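Local structure of disulfide bond protein A (Staphylococcus aureus, 3BCI) at residues T149-F154 with D162-E167; E158-E161 with E167-E170; V16-Y21 with K143-K148; E28-V33 with F82-F87; A67-L72 with E136-I141. The protein probably acts as a thiol:disulfide oxidoreductase of the DsbA type in oxidative protein folding, using a redox-active cysteine pair set in a thioredoxin fold. All coordinates share one frame; numbering follows the deposited sequence.

Contact 1 of 5, residues T149-F154 with D162-E167; sequences TTPTAF and DPYDYE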
# COMPACT_ATOMS: atom_id res chain seq x y z
N THR A 149 -8.11 -13.30 5.52
CA THR A 149 -8.35 -12.95 4.13
C THR A 149 -7.95 -11.54 3.73
O THR A 149 -7.91 -10.63 4.55
CB THR A 149 -9.84 -13.13 3.77
OG1 THR A 149 -10.64 -12.43 4.73
CG2 THR A 149 -10.21 -14.60 3.77
N THR A 150 -7.66 -11.38 2.45
CA THR A 150 -7.29 -10.09 1.89
C THR A 150 -8.03 -9.99 0.57
O THR A 150 -8.22 -10.99 -0.12
CB THR A 150 -5.78 -9.99 1.61
OG1 THR A 150 -5.38 -11.04 0.72
CG2 THR A 150 -4.99 -10.11 2.90
N PRO A 151 -8.49 -8.79 0.20
CA PRO A 151 -8.30 -7.58 1.00
C PRO A 151 -9.35 -7.43 2.11
O PRO A 151 -10.47 -7.89 1.97
CB PRO A 151 -8.43 -6.47 -0.03
CG PRO A 151 -9.49 -7.02 -0.95
CD PRO A 151 -9.05 -8.46 -1.12
N THR A 152 -8.95 -6.80 3.21
CA THR A 152 -9.86 -6.54 4.32
C THR A 152 -9.48 -5.16 4.85
O THR A 152 -8.32 -4.78 4.80
CB THR A 152 -9.74 -7.59 5.45
OG1 THR A 152 -8.36 -7.85 5.75
CG2 THR A 152 -10.43 -8.89 5.04
N ALA A 153 -10.47 -4.42 5.33
CA ALA A 153 -10.22 -3.08 5.84
C ALA A 153 -10.87 -2.89 7.20
O ALA A 153 -11.91 -3.47 7.49
CB ALA A 153 -10.73 -2.04 4.85
N PHE A 154 -10.23 -2.07 8.02
CA PHE A 154 -10.70 -1.76 9.36
C PHE A 154 -10.55 -0.27 9.64
O PHE A 154 -9.62 0.36 9.15
CB PHE A 154 -9.88 -2.55 10.40
CG PHE A 154 -10.01 -4.04 10.27
CD1 PHE A 154 -10.95 -4.73 11.02
CD2 PHE A 154 -9.20 -4.75 9.40
CE1 PHE A 154 -11.08 -6.12 10.90
CE2 PHE A 154 -9.32 -6.13 9.27
CZ PHE A 154 -10.26 -6.82 10.02
N ASP A 162 -18.17 -3.75 3.64
CA ASP A 162 -17.86 -4.03 2.24
C ASP A 162 -16.65 -3.19 1.87
O ASP A 162 -16.78 -2.03 1.48
CB ASP A 162 -19.05 -3.66 1.35
CG ASP A 162 -18.79 -3.95 -0.11
OD1 ASP A 162 -17.67 -4.38 -0.44
OD2 ASP A 162 -19.70 -3.74 -0.93
N PRO A 163 -15.44 -3.77 1.97
CA PRO A 163 -14.19 -3.07 1.66
C PRO A 163 -14.04 -2.60 0.22
O PRO A 163 -13.10 -1.87 -0.10
CB PRO A 163 -13.13 -4.08 2.06
CG PRO A 163 -13.78 -5.38 1.68
CD PRO A 163 -15.19 -5.20 2.22
N TYR A 164 -14.97 -2.98 -0.64
CA TYR A 164 -14.93 -2.59 -2.04
C TYR A 164 -15.83 -1.39 -2.30
O TYR A 164 -15.85 -0.85 -3.40
CB TYR A 164 -15.38 -3.75 -2.93
CG TYR A 164 -14.51 -4.98 -2.81
CD1 TYR A 164 -13.26 -5.04 -3.42
CD2 TYR A 164 -14.94 -6.07 -2.06
CE1 TYR A 164 -12.45 -6.16 -3.29
CE2 TYR A 164 -14.14 -7.21 -1.93
CZ TYR A 164 -12.89 -7.24 -2.54
OH TYR A 164 -12.09 -8.34 -2.41
N ASP A 165 -16.58 -0.98 -1.29
CA ASP A 165 -17.51 0.13 -1.44
C ASP A 165 -17.15 1.34 -0.59
O ASP A 165 -17.19 1.29 0.64
CB ASP A 165 -18.92 -0.38 -1.11
CG ASP A 165 -19.97 0.71 -1.17
OD1 ASP A 165 -19.75 1.71 -1.89
OD2 ASP A 165 -21.01 0.55 -0.51
N TYR A 166 -16.80 2.43 -1.25
CA TYR A 166 -16.44 3.66 -0.55
C TYR A 166 -17.46 4.04 0.50
O TYR A 166 -17.10 4.43 1.61
CB TYR A 166 -16.27 4.81 -1.55
CG TYR A 166 -16.26 6.17 -0.90
CD1 TYR A 166 -15.21 6.57 -0.08
CD2 TYR A 166 -17.33 7.05 -1.06
CE1 TYR A 166 -15.22 7.81 0.56
CE2 TYR A 166 -17.35 8.29 -0.43
CZ TYR A 166 -16.30 8.66 0.38
OH TYR A 166 -16.32 9.88 1.01
N GLU A 167 -18.75 3.93 0.17
CA GLU A 167 -19.80 4.30 1.10
C GLU A 167 -19.79 3.49 2.39
O GLU A 167 -20.31 3.93 3.42
CB GLU A 167 -21.18 4.19 0.44
CG GLU A 167 -21.24 4.85 -0.93
CD GLU A 167 -22.65 5.18 -1.36
OE1 GLU A 167 -23.55 4.34 -1.16
OE2 GLU A 167 -22.85 6.29 -1.90
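Pro-151, the first residue of 149-154 to touch 162-167, meets the phenol end of Tyr-164 just after a cis peptide bond to Thr-150. A cis-proline ahead of a sheet strand is a hallmark of the thioredoxin fold, and here the proline also packs on Tyr-25, which lies between Cys-23 and Cys-26. Its ring atom CG lies 3.3 Å from Tyr-164 OH and 3.8 Å from Tyr-164 CZ, and CD is as close to the hydroxyl oxygen; the two side chains cross at about a right angle, with the proline oblique to the phenol ring. Tyr-164 reaches this place because its CG stands anti to its own carbonyl carbon (chi1 -60°), which brings the phenol end across to Pro-151. Tyr-164 itself also rests on Tyr-25. Farther along, strand 152-155 begins, and Ala-153 directs its methyl toward Pro-163: CB to CB is 4.2 Å, a simple apolar touch. The facing residues 162-165 form a type I turn, closed by the backbone bond from Asp-165 N to Asp-162 O, and Asp-165 then caps helix 166-174 through a weak bond to Glu-167 N. The same turn is braced by an Asx turn in which Tyr-164 N donates to Asp-162 OD1 over 3.0 Å (153° at the hydrogen), reaching that oxygen from above the carboxylate plane.

Contact 2 of 5, residues E158-E161 with E167-E170; sequences EKVE and ESYE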
# COMPACT_ATOMS: atom_id res chain seq x y z
N GLU A 158 -12.59 -1.51 13.63
CA GLU A 158 -13.92 -2.00 13.27
C GLU A 158 -13.87 -2.42 11.80
O GLU A 158 -13.39 -1.67 10.94
CB GLU A 158 -14.96 -0.89 13.46
CG GLU A 158 -15.16 -0.47 14.90
CD GLU A 158 -16.18 -1.32 15.63
OE1 GLU A 158 -16.29 -2.54 15.33
OE2 GLU A 158 -16.88 -0.78 16.51
N LYS A 159 -14.36 -3.62 11.51
CA LYS A 159 -14.33 -4.12 10.15
C LYS A 159 -15.25 -3.36 9.21
O LYS A 159 -16.40 -3.08 9.54
CB LYS A 159 -14.71 -5.61 10.13
CG LYS A 159 -14.44 -6.28 8.78
CD LYS A 159 -14.89 -7.73 8.77
CE LYS A 159 -16.22 -7.89 8.05
NZ LYS A 159 -16.09 -7.61 6.59
N VAL A 160 -14.74 -3.03 8.03
CA VAL A 160 -15.53 -2.34 7.02
C VAL A 160 -16.39 -3.44 6.38
O VAL A 160 -15.85 -4.39 5.80
CB VAL A 160 -14.62 -1.70 5.96
CG1 VAL A 160 -15.46 -1.03 4.87
CG2 VAL A 160 -13.69 -0.67 6.63
N GLU A 161 -17.71 -3.32 6.50
CA GLU A 161 -18.64 -4.31 5.96
C GLU A 161 -18.37 -4.73 4.52
O GLU A 161 -18.34 -5.91 4.21
CB GLU A 161 -20.08 -3.79 6.09
CG GLU A 161 -20.63 -3.87 7.51
CD GLU A 161 -21.95 -3.14 7.67
OE1 GLU A 161 -22.81 -3.25 6.77
OE2 GLU A 161 -22.14 -2.46 8.71
N GLU A 167 -18.75 3.93 0.17
CA GLU A 167 -19.80 4.30 1.10
C GLU A 167 -19.79 3.49 2.39
O GLU A 167 -20.31 3.93 3.42
CB GLU A 167 -21.18 4.19 0.44
CG GLU A 167 -21.24 4.85 -0.93
CD GLU A 167 -22.65 5.18 -1.36
OE1 GLU A 167 -23.55 4.34 -1.16
OE2 GLU A 167 -22.85 6.29 -1.90
N SER A 168 -19.20 2.30 2.34
CA SER A 168 -19.14 1.47 3.53
C SER A 168 -18.09 2.04 4.49
O SER A 168 -18.20 1.90 5.71
CB SER A 168 -18.79 0.02 3.15
OG SER A 168 -18.87 -0.81 4.29
N TYR A 169 -17.08 2.70 3.94
CA TYR A 169 -16.04 3.32 4.77
C TYR A 169 -16.65 4.58 5.37
O TYR A 169 -16.54 4.83 6.58
CB TYR A 169 -14.83 3.71 3.93
CG TYR A 169 -14.02 2.56 3.39
CD1 TYR A 169 -12.77 2.24 3.93
CD2 TYR A 169 -14.50 1.78 2.34
CE1 TYR A 169 -12.02 1.19 3.44
CE2 TYR A 169 -13.76 0.72 1.84
CZ TYR A 169 -12.52 0.43 2.39
OH TYR A 169 -11.79 -0.63 1.89
N GLU A 170 -17.28 5.37 4.52
CA GLU A 170 -17.91 6.62 4.91
C GLU A 170 -18.89 6.38 6.06
O GLU A 170 -19.01 7.20 6.97
CB GLU A 170 -18.63 7.23 3.71
CG GLU A 170 -19.17 8.63 3.92
CD GLU A 170 -19.62 9.26 2.62
OE1 GLU A 170 -20.45 8.64 1.92
OE2 GLU A 170 -19.15 10.38 2.31
O HOH W 1 -21.71 -1.11 4.60
O HOH W 2 -18.69 -0.66 7.10
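The last beta-beta-alpha unit of the chain brings Val-160, in segment 158-161, against Ser-168 and Tyr-169 on the first turn of helix 166-174. Val-160 CG1 sits over the middle of one face of the Tyr-169 ring, 3.9 Å from the ring centroid and 11° off the normal, a CH-pi contact. The other methyl, CG2, on the same side, lies outward over the CD1–CE1 rim, 4.1 Å from Tyr-169 CE1. With CG1 anti to the backbone N (chi1 178°), this methyl also reaches Ser-168 OG at 3.5 Å. Such packing of the C-terminal helix against the sheet near its edge strand is part of the thioredoxin fold, and the ring is also flanked by Leu-29 and Val-33 of helix 24-42, while its hydroxyl is hydrogen-bonded to Pro-163 O. Two waters bridge the polar side of the contact. One water accepts from Glu-161 N at 2.9 Å, donates to Ser-168 O at 3.0 Å and also bonds Ser-168 OG; a second water joins Ser-168 OG, at 2.9 Å, to Glu-161 OE1 by a weak bond. Asp-162 N adds a direct hydrogen bond to the buried serine oxygen, which is thus gripped by three polar partners. The other carboxylate oxygen of Glu-161, OE2, pairs with Lys-171 in a salt bridge.

Contact 3 of 5, residues V16-Y21 with K143-K148; sequences VVYGDY and KDNHIK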
# COMPACT_ATOMS: atom_id res chain seq x y z
N VAL A 16 -7.13 1.08 8.03
CA VAL A 16 -6.12 0.10 7.66
C VAL A 16 -6.64 -0.85 6.60
O VAL A 16 -7.73 -1.42 6.73
CB VAL A 16 -5.68 -0.75 8.88
CG1 VAL A 16 -4.58 -1.73 8.45
CG2 VAL A 16 -5.21 0.14 10.01
N VAL A 17 -5.86 -1.01 5.53
CA VAL A 17 -6.22 -1.92 4.45
C VAL A 17 -5.12 -2.97 4.37
O VAL A 17 -3.94 -2.62 4.26
CB VAL A 17 -6.34 -1.19 3.09
CG1 VAL A 17 -6.46 -2.21 1.94
CG2 VAL A 17 -7.56 -0.28 3.10
N TYR A 18 -5.51 -4.23 4.45
CA TYR A 18 -4.57 -5.35 4.36
C TYR A 18 -4.62 -5.90 2.95
O TYR A 18 -5.69 -6.11 2.40
CB TYR A 18 -4.98 -6.45 5.35
CG TYR A 18 -4.76 -6.08 6.80
CD1 TYR A 18 -3.52 -6.28 7.42
CD2 TYR A 18 -5.80 -5.55 7.57
CE1 TYR A 18 -3.33 -5.98 8.76
CE2 TYR A 18 -5.62 -5.24 8.91
CZ TYR A 18 -4.38 -5.46 9.50
OH TYR A 18 -4.21 -5.19 10.84
N GLY A 19 -3.45 -6.14 2.36
CA GLY A 19 -3.42 -6.67 1.02
C GLY A 19 -2.05 -7.04 0.49
O GLY A 19 -1.12 -7.31 1.25
N ASP A 20 -1.93 -7.05 -0.83
CA ASP A 20 -0.69 -7.39 -1.52
C ASP A 20 -0.82 -6.80 -2.91
O ASP A 20 -1.89 -6.89 -3.52
CB ASP A 20 -0.55 -8.92 -1.60
CG ASP A 20 0.81 -9.35 -2.14
OD1 ASP A 20 1.28 -8.76 -3.12
OD2 ASP A 20 1.39 -10.30 -1.58
N TYR A 21 0.24 -6.19 -3.42
CA TYR A 21 0.20 -5.59 -4.75
C TYR A 21 -0.06 -6.61 -5.86
O TYR A 21 -0.48 -6.25 -6.95
CB TYR A 21 1.51 -4.83 -5.04
CG TYR A 21 1.62 -3.52 -4.31
CD1 TYR A 21 0.74 -2.48 -4.59
CD2 TYR A 21 2.60 -3.32 -3.34
CE1 TYR A 21 0.82 -1.27 -3.90
CE2 TYR A 21 2.69 -2.11 -2.65
CZ TYR A 21 1.79 -1.09 -2.94
OH TYR A 21 1.86 0.10 -2.26
N LYS A 143 -0.14 -10.90 10.95
CA LYS A 143 -0.21 -12.14 11.71
C LYS A 143 -0.74 -11.88 13.13
O LYS A 143 -1.67 -12.55 13.58
CB LYS A 143 1.17 -12.79 11.78
CG LYS A 143 1.19 -14.11 12.54
CD LYS A 143 2.60 -14.69 12.60
CE LYS A 143 2.61 -16.01 13.37
NZ LYS A 143 3.99 -16.57 13.49
N ASP A 144 -0.15 -10.91 13.82
CA ASP A 144 -0.57 -10.58 15.18
C ASP A 144 -2.02 -10.12 15.25
O ASP A 144 -2.69 -10.32 16.26
CB ASP A 144 0.35 -9.51 15.77
CG ASP A 144 1.79 -9.99 15.93
OD1 ASP A 144 2.07 -11.14 15.53
OD2 ASP A 144 2.63 -9.22 16.44
N ASN A 145 -2.51 -9.51 14.17
CA ASN A 145 -3.90 -9.04 14.13
C ASN A 145 -4.83 -10.13 13.62
O ASN A 145 -6.02 -9.89 13.40
CB ASN A 145 -4.02 -7.79 13.25
CG ASN A 145 -3.61 -6.52 13.98
OD1 ASN A 145 -4.35 -6.00 14.81
ND2 ASN A 145 -2.42 -6.02 13.68
N HIS A 146 -4.28 -11.32 13.44
CA HIS A 146 -5.05 -12.48 12.98
C HIS A 146 -5.81 -12.22 11.69
O HIS A 146 -6.99 -12.58 11.57
CB HIS A 146 -6.01 -12.91 14.09
CG HIS A 146 -5.33 -13.14 15.41
ND1 HIS A 146 -4.54 -14.24 15.65
CD2 HIS A 146 -5.27 -12.37 16.52
CE1 HIS A 146 -4.02 -14.14 16.87
NE2 HIS A 146 -4.45 -13.02 17.41
N ILE A 147 -5.15 -11.61 10.71
CA ILE A 147 -5.80 -11.32 9.44
C ILE A 147 -5.71 -12.54 8.54
O ILE A 147 -4.62 -12.95 8.14
CB ILE A 147 -5.15 -10.12 8.73
CG1 ILE A 147 -5.17 -8.90 9.66
CG2 ILE A 147 -5.90 -9.81 7.44
CD1 ILE A 147 -6.56 -8.52 10.15
N LYS A 148 -6.86 -13.12 8.21
CA LYS A 148 -6.92 -14.31 7.37
C LYS A 148 -7.03 -13.98 5.89
O LYS A 148 -6.16 -14.34 5.09
CB LYS A 148 -8.10 -15.19 7.77
CG LYS A 148 -8.02 -15.76 9.18
CD LYS A 148 -9.28 -16.56 9.51
CE LYS A 148 -9.50 -17.67 8.50
NZ LYS A 148 -10.80 -18.37 8.71
O HOH W 3 -6.46 -4.86 12.35
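Tyr-18, on central strand 14-19, lays its ring against Ile-147 in the loop that follows helix 130-144. Ile-147 CG1 is centred over one face, 3.5 Å from the ring centroid and nearly on its normal, a close CH-pi contact. The torsions of Ile-147, chi1 -56° and chi2 -57°, fold the branch over the phenol: CD1 comes down 3.6 Å from Tyr-18 CE2, while CG2 stays near the root of the ring, 4.0 Å from Tyr-18 CG. Val-16 CG1 covers the opposite face toward its rim, so the ring is clamped flat between two aliphatic branches. At the phenol end, Asn-145 leans in from an oblique direction, its amide plane turned 55° from the ring. Asn-145 ND2 is spent on a hydrogen bond to Ile-141 O; although it lies near Tyr-18 OH, the angle there is poor. A water bonds Tyr-18 OH at 2.7 Å and reaches Asn-145 OD1 only weakly. Asn-145 and Ile-147 come together here because His-146, with positive phi, turns the chain: Ile-147 N returns to Ala-142 O and His-146 N to Lys-143 O. This is the Schellman motif, here ending the helix just before the cis-proline loop of the thioredoxin fold.

Contact 4 of 5, residues E28-V33 with F82-F87; sequences ELDEKV and FQKQLF
Gln-83 is the first residue of 82-87 to meet Asp-30, its CG standing 4.1 Å from Asp-30 OD1. The amide beyond turns to other partners, OE1 to Tyr-49 and NE2 to Tyr-21. Lys-84 touches next, through its root: CA is 3.5 Å from Asp-30 OD2, whereas the ammonium end leads away. One water ties these residues together, donating to Asp-30 OD2 at 2.6 Å and to Lys-84 O at 2.8 Å, and so supplies a polar partner to a buried carboxylate. A turn later, Phe-87 packs CD1 against Asp-30 CG at 3.6 Å, with ring and carboxylate planes 35° apart. Asp-30 extends across the interface because its CG is anti to the backbone N (chi1 -173°). The axes of the two short segments approach to 9.9 Å, with their N-to-C directions 126° apart. Phe-87 also touches Cys-26, so this packing joins the helix carrying the CxxC motif at its start to the inserted helical domain characteristic of DsbA proteins.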
# COMPACT_ATOMS: atom_id res chain seq x y z
N GLU A 28 -8.78 -4.33 -7.19
CA GLU A 28 -10.16 -3.90 -7.32
C GLU A 28 -10.53 -2.90 -6.23
O GLU A 28 -11.20 -1.91 -6.50
CB GLU A 28 -11.10 -5.09 -7.21
CG GLU A 28 -11.54 -5.66 -8.53
CD GLU A 28 -12.36 -6.92 -8.36
OE1 GLU A 28 -13.26 -6.95 -7.51
OE2 GLU A 28 -12.11 -7.89 -9.09
N LEU A 29 -10.09 -3.18 -5.01
CA LEU A 29 -10.38 -2.27 -3.91
C LEU A 29 -9.76 -0.90 -4.22
O LEU A 29 -10.41 0.13 -4.08
CB LEU A 29 -9.82 -2.83 -2.60
CG LEU A 29 -10.06 -2.03 -1.30
CD1 LEU A 29 -9.91 -2.96 -0.11
CD2 LEU A 29 -9.06 -0.86 -1.20
N ASP A 30 -8.51 -0.91 -4.66
CA ASP A 30 -7.83 0.34 -4.98
C ASP A 30 -8.59 1.16 -6.02
O ASP A 30 -8.81 2.36 -5.84
CB ASP A 30 -6.42 0.05 -5.50
CG ASP A 30 -5.60 1.31 -5.69
OD1 ASP A 30 -5.06 1.82 -4.69
OD2 ASP A 30 -5.52 1.78 -6.84
N GLU A 31 -9.00 0.51 -7.10
CA GLU A 31 -9.71 1.17 -8.19
C GLU A 31 -11.08 1.68 -7.79
O GLU A 31 -11.49 2.77 -8.18
CB GLU A 31 -9.89 0.21 -9.38
CG GLU A 31 -8.62 -0.46 -9.84
CD GLU A 31 -8.89 -1.54 -10.89
OE1 GLU A 31 -9.83 -2.33 -10.69
OE2 GLU A 31 -8.15 -1.60 -11.89
N LYS A 32 -11.80 0.88 -7.00
CA LYS A 32 -13.15 1.23 -6.57
C LYS A 32 -13.26 2.15 -5.36
O LYS A 32 -14.16 2.99 -5.29
CB LYS A 32 -13.92 -0.06 -6.26
CG LYS A 32 -14.14 -0.97 -7.45
CD LYS A 32 -14.88 -2.24 -7.03
CE LYS A 32 -15.27 -3.08 -8.24
NZ LYS A 32 -16.04 -4.29 -7.83
N VAL A 33 -12.35 1.99 -4.41
CA VAL A 33 -12.40 2.76 -3.17
C VAL A 33 -11.50 3.98 -3.01
O VAL A 33 -11.96 5.06 -2.61
CB VAL A 33 -12.13 1.81 -1.97
CG1 VAL A 33 -12.06 2.60 -0.68
CG2 VAL A 33 -13.21 0.74 -1.90
N PHE A 82 1.69 6.34 -6.29
CA PHE A 82 2.56 5.19 -6.49
C PHE A 82 1.74 3.91 -6.36
O PHE A 82 1.83 3.01 -7.19
CB PHE A 82 3.67 5.17 -5.44
CG PHE A 82 4.64 4.04 -5.62
CD1 PHE A 82 5.57 4.07 -6.65
CD2 PHE A 82 4.59 2.92 -4.79
CE1 PHE A 82 6.43 3.00 -6.86
CE2 PHE A 82 5.45 1.85 -4.99
CZ PHE A 82 6.37 1.89 -6.03
N GLN A 83 0.94 3.85 -5.31
CA GLN A 83 0.10 2.69 -5.03
C GLN A 83 -0.87 2.45 -6.18
O GLN A 83 -0.99 1.34 -6.69
CB GLN A 83 -0.63 2.93 -3.71
CG GLN A 83 -1.29 1.72 -3.13
CD GLN A 83 -1.57 1.88 -1.65
OE1 GLN A 83 -2.31 2.78 -1.24
NE2 GLN A 83 -0.96 1.03 -0.84
N LYS A 84 -1.57 3.50 -6.60
CA LYS A 84 -2.53 3.38 -7.69
C LYS A 84 -1.85 2.90 -8.97
O LYS A 84 -2.31 1.96 -9.62
CB LYS A 84 -3.20 4.73 -7.95
CG LYS A 84 -4.15 4.73 -9.16
CD LYS A 84 -4.93 6.03 -9.24
CE LYS A 84 -4.02 7.21 -9.49
NZ LYS A 84 -4.65 8.49 -9.07
N GLN A 85 -0.74 3.55 -9.32
CA GLN A 85 0.00 3.20 -10.52
C GLN A 85 0.60 1.80 -10.47
O GLN A 85 0.70 1.14 -11.51
CB GLN A 85 1.10 4.24 -10.77
CG GLN A 85 0.57 5.59 -11.26
CD GLN A 85 1.65 6.66 -11.34
OE1 GLN A 85 2.75 6.42 -11.83
NE2 GLN A 85 1.32 7.87 -10.87
N LEU A 86 0.98 1.34 -9.29
CA LEU A 86 1.55 -0.00 -9.18
C LEU A 86 0.46 -1.06 -9.35
O LEU A 86 0.65 -2.04 -10.07
CB LEU A 86 2.28 -0.18 -7.84
CG LEU A 86 3.06 -1.49 -7.67
CD1 LEU A 86 4.03 -1.66 -8.84
CD2 LEU A 86 3.83 -1.48 -6.36
N PHE A 87 -0.68 -0.88 -8.69
CA PHE A 87 -1.78 -1.83 -8.83
C PHE A 87 -2.21 -1.90 -10.30
O PHE A 87 -2.56 -2.98 -10.80
CB PHE A 87 -2.98 -1.41 -7.97
CG PHE A 87 -2.95 -1.98 -6.58
CD1 PHE A 87 -2.96 -1.14 -5.47
CD2 PHE A 87 -2.95 -3.35 -6.37
CE1 PHE A 87 -2.96 -1.65 -4.18
CE2 PHE A 87 -2.95 -3.88 -5.08
CZ PHE A 87 -2.96 -3.03 -3.98
O HOH W 4 -4.98 1.17 -9.32

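Contact 5 of 5, residues A67-L72 with E136-I141; sequences ASHAVL and EKDKKI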
# COMPACT_ATOMS: atom_id res chain seq x y z
N ALA A 67 9.85 -1.31 -1.81
CA ALA A 67 9.85 -0.10 -2.64
C ALA A 67 8.70 0.80 -2.23
O ALA A 67 8.85 2.02 -2.14
CB ALA A 67 9.73 -0.47 -4.11
N SER A 68 7.54 0.18 -1.98
CA SER A 68 6.35 0.91 -1.57
C SER A 68 6.60 1.66 -0.26
O SER A 68 6.27 2.85 -0.14
CB SER A 68 5.18 -0.07 -1.39
OG SER A 68 3.99 0.61 -1.02
N HIS A 69 7.19 0.98 0.71
CA HIS A 69 7.48 1.60 2.00
C HIS A 69 8.55 2.69 1.88
O HIS A 69 8.53 3.67 2.62
CB HIS A 69 7.91 0.54 3.02
CG HIS A 69 6.76 -0.12 3.71
ND1 HIS A 69 6.01 0.51 4.68
CD2 HIS A 69 6.21 -1.35 3.55
CE1 HIS A 69 5.04 -0.29 5.08
NE2 HIS A 69 5.13 -1.42 4.40
N ALA A 70 9.48 2.52 0.94
CA ALA A 70 10.52 3.52 0.74
C ALA A 70 9.85 4.80 0.22
O ALA A 70 10.15 5.90 0.68
CB ALA A 70 11.57 3.01 -0.26
N VAL A 71 8.94 4.65 -0.74
CA VAL A 71 8.23 5.79 -1.29
C VAL A 71 7.44 6.51 -0.20
O VAL A 71 7.47 7.74 -0.10
CB VAL A 71 7.25 5.36 -2.41
CG1 VAL A 71 6.37 6.53 -2.84
CG2 VAL A 71 8.03 4.84 -3.61
N LEU A 72 6.73 5.74 0.62
CA LEU A 72 5.93 6.30 1.70
C LEU A 72 6.76 7.15 2.67
O LEU A 72 6.37 8.26 3.03
CB LEU A 72 5.23 5.18 2.47
CG LEU A 72 4.52 5.60 3.76
CD1 LEU A 72 3.41 6.59 3.43
CD2 LEU A 72 3.96 4.37 4.48
N GLU A 136 9.05 -6.17 6.27
CA GLU A 136 9.01 -7.37 7.10
C GLU A 136 7.97 -7.23 8.21
O GLU A 136 7.19 -8.14 8.46
CB GLU A 136 10.38 -7.62 7.74
CG GLU A 136 11.47 -8.08 6.78
CD GLU A 136 11.11 -9.35 6.04
OE1 GLU A 136 10.50 -10.25 6.66
OE2 GLU A 136 11.45 -9.46 4.83
N LYS A 137 7.97 -6.07 8.87
CA LYS A 137 7.05 -5.81 9.97
C LYS A 137 5.59 -5.95 9.55
O LYS A 137 4.76 -6.44 10.32
CB LYS A 137 7.29 -4.41 10.54
CG LYS A 137 6.55 -4.13 11.84
CD LYS A 137 6.72 -2.69 12.29
CE LYS A 137 6.04 -2.45 13.64
NZ LYS A 137 6.12 -1.02 14.06
N ASP A 138 5.27 -5.54 8.32
CA ASP A 138 3.91 -5.65 7.81
C ASP A 138 3.38 -7.08 7.93
O ASP A 138 2.21 -7.30 8.25
CB ASP A 138 3.84 -5.23 6.34
CG ASP A 138 3.47 -3.77 6.16
OD1 ASP A 138 3.45 -3.02 7.17
OD2 ASP A 138 3.22 -3.37 5.01
N LYS A 139 4.24 -8.06 7.69
CA LYS A 139 3.80 -9.44 7.78
C LYS A 139 3.48 -9.80 9.23
O LYS A 139 2.54 -10.54 9.49
CB LYS A 139 4.88 -10.38 7.24
CG LYS A 139 5.36 -9.99 5.85
CD LYS A 139 6.51 -10.87 5.42
CE LYS A 139 5.99 -12.11 4.73
NZ LYS A 139 6.99 -13.21 4.78
N LYS A 140 4.28 -9.27 10.15
CA LYS A 140 4.07 -9.52 11.57
C LYS A 140 2.78 -8.85 12.03
O LYS A 140 2.03 -9.40 12.84
CB LYS A 140 5.26 -8.99 12.37
CG LYS A 140 5.16 -9.22 13.87
CD LYS A 140 6.38 -8.68 14.60
CE LYS A 140 6.29 -8.92 16.09
NZ LYS A 140 5.10 -8.23 16.68
N ILE A 141 2.52 -7.65 11.52
CA ILE A 141 1.31 -6.92 11.89
C ILE A 141 0.07 -7.73 11.50
O ILE A 141 -0.84 -7.93 12.30
CB ILE A 141 1.26 -5.53 11.21
CG1 ILE A 141 2.36 -4.64 11.79
CG2 ILE A 141 -0.12 -4.89 11.41
CD1 ILE A 141 2.50 -3.29 11.08
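His-69 and Asp-138 reach toward each other from opposite directions, their CA atoms 10.0 Å apart, and a single hydrogen bond carries the contact. His-69 NE2 donates to Asp-138 OD2 over 2.8 Å with an angle of 165° at the hydrogen, a nearly straight bond. The oxygen lies in the imidazole plane, at the edge of the ring, but the donor stands well above the carboxylate plane, 57° out of it; ring and carboxylate planes are turned 67° against each other. Asp-138 OD2 also accepts from Asn-53 N, so one oxygen is held by a side chain and by the end of strand 48-53. The neighbouring carboxylate would be expected to favour a positively charged imidazole. In the DsbA form of the thioredoxin fold a helical domain is inserted into the chain; here helix 61-74 belongs to that insertion, and helix 130-144 leads back from it toward the sheet. Van der Waals packing comes from beyond the pair: the histidine rests on Ser-131 and Ala-134, one to two turns earlier on the same helix as its acceptor, while Asp-138 lies against Val-52, where Ile-141 also packs.

Contacts 1, 2 and 3 share one sheet: strand 152-155 of contact 1 lies between strand 14-19 of contact 3 and strand 158-159 of contact 2, with Ala-153 O 2.9 Å from Val-160 N and Thr-152 O 2.9 Å from Tyr-18 N. Contact 4 joins them through helix 24-42, where Leu-29 CG packs 3.3 Å from Pro-163 O. Contacts 1 and 4, with centres about 13 Å apart, reach the Cys-23–Cys-26 redox site from different parts of the fold, through Pro-151 and Phe-87. Contact 5 lies about 24 Å from contact 2, centre to centre, yet connects to contacts 3 and 4 through Tyr-21, whose hydroxyl bonds both Ser-68 and Gln-83.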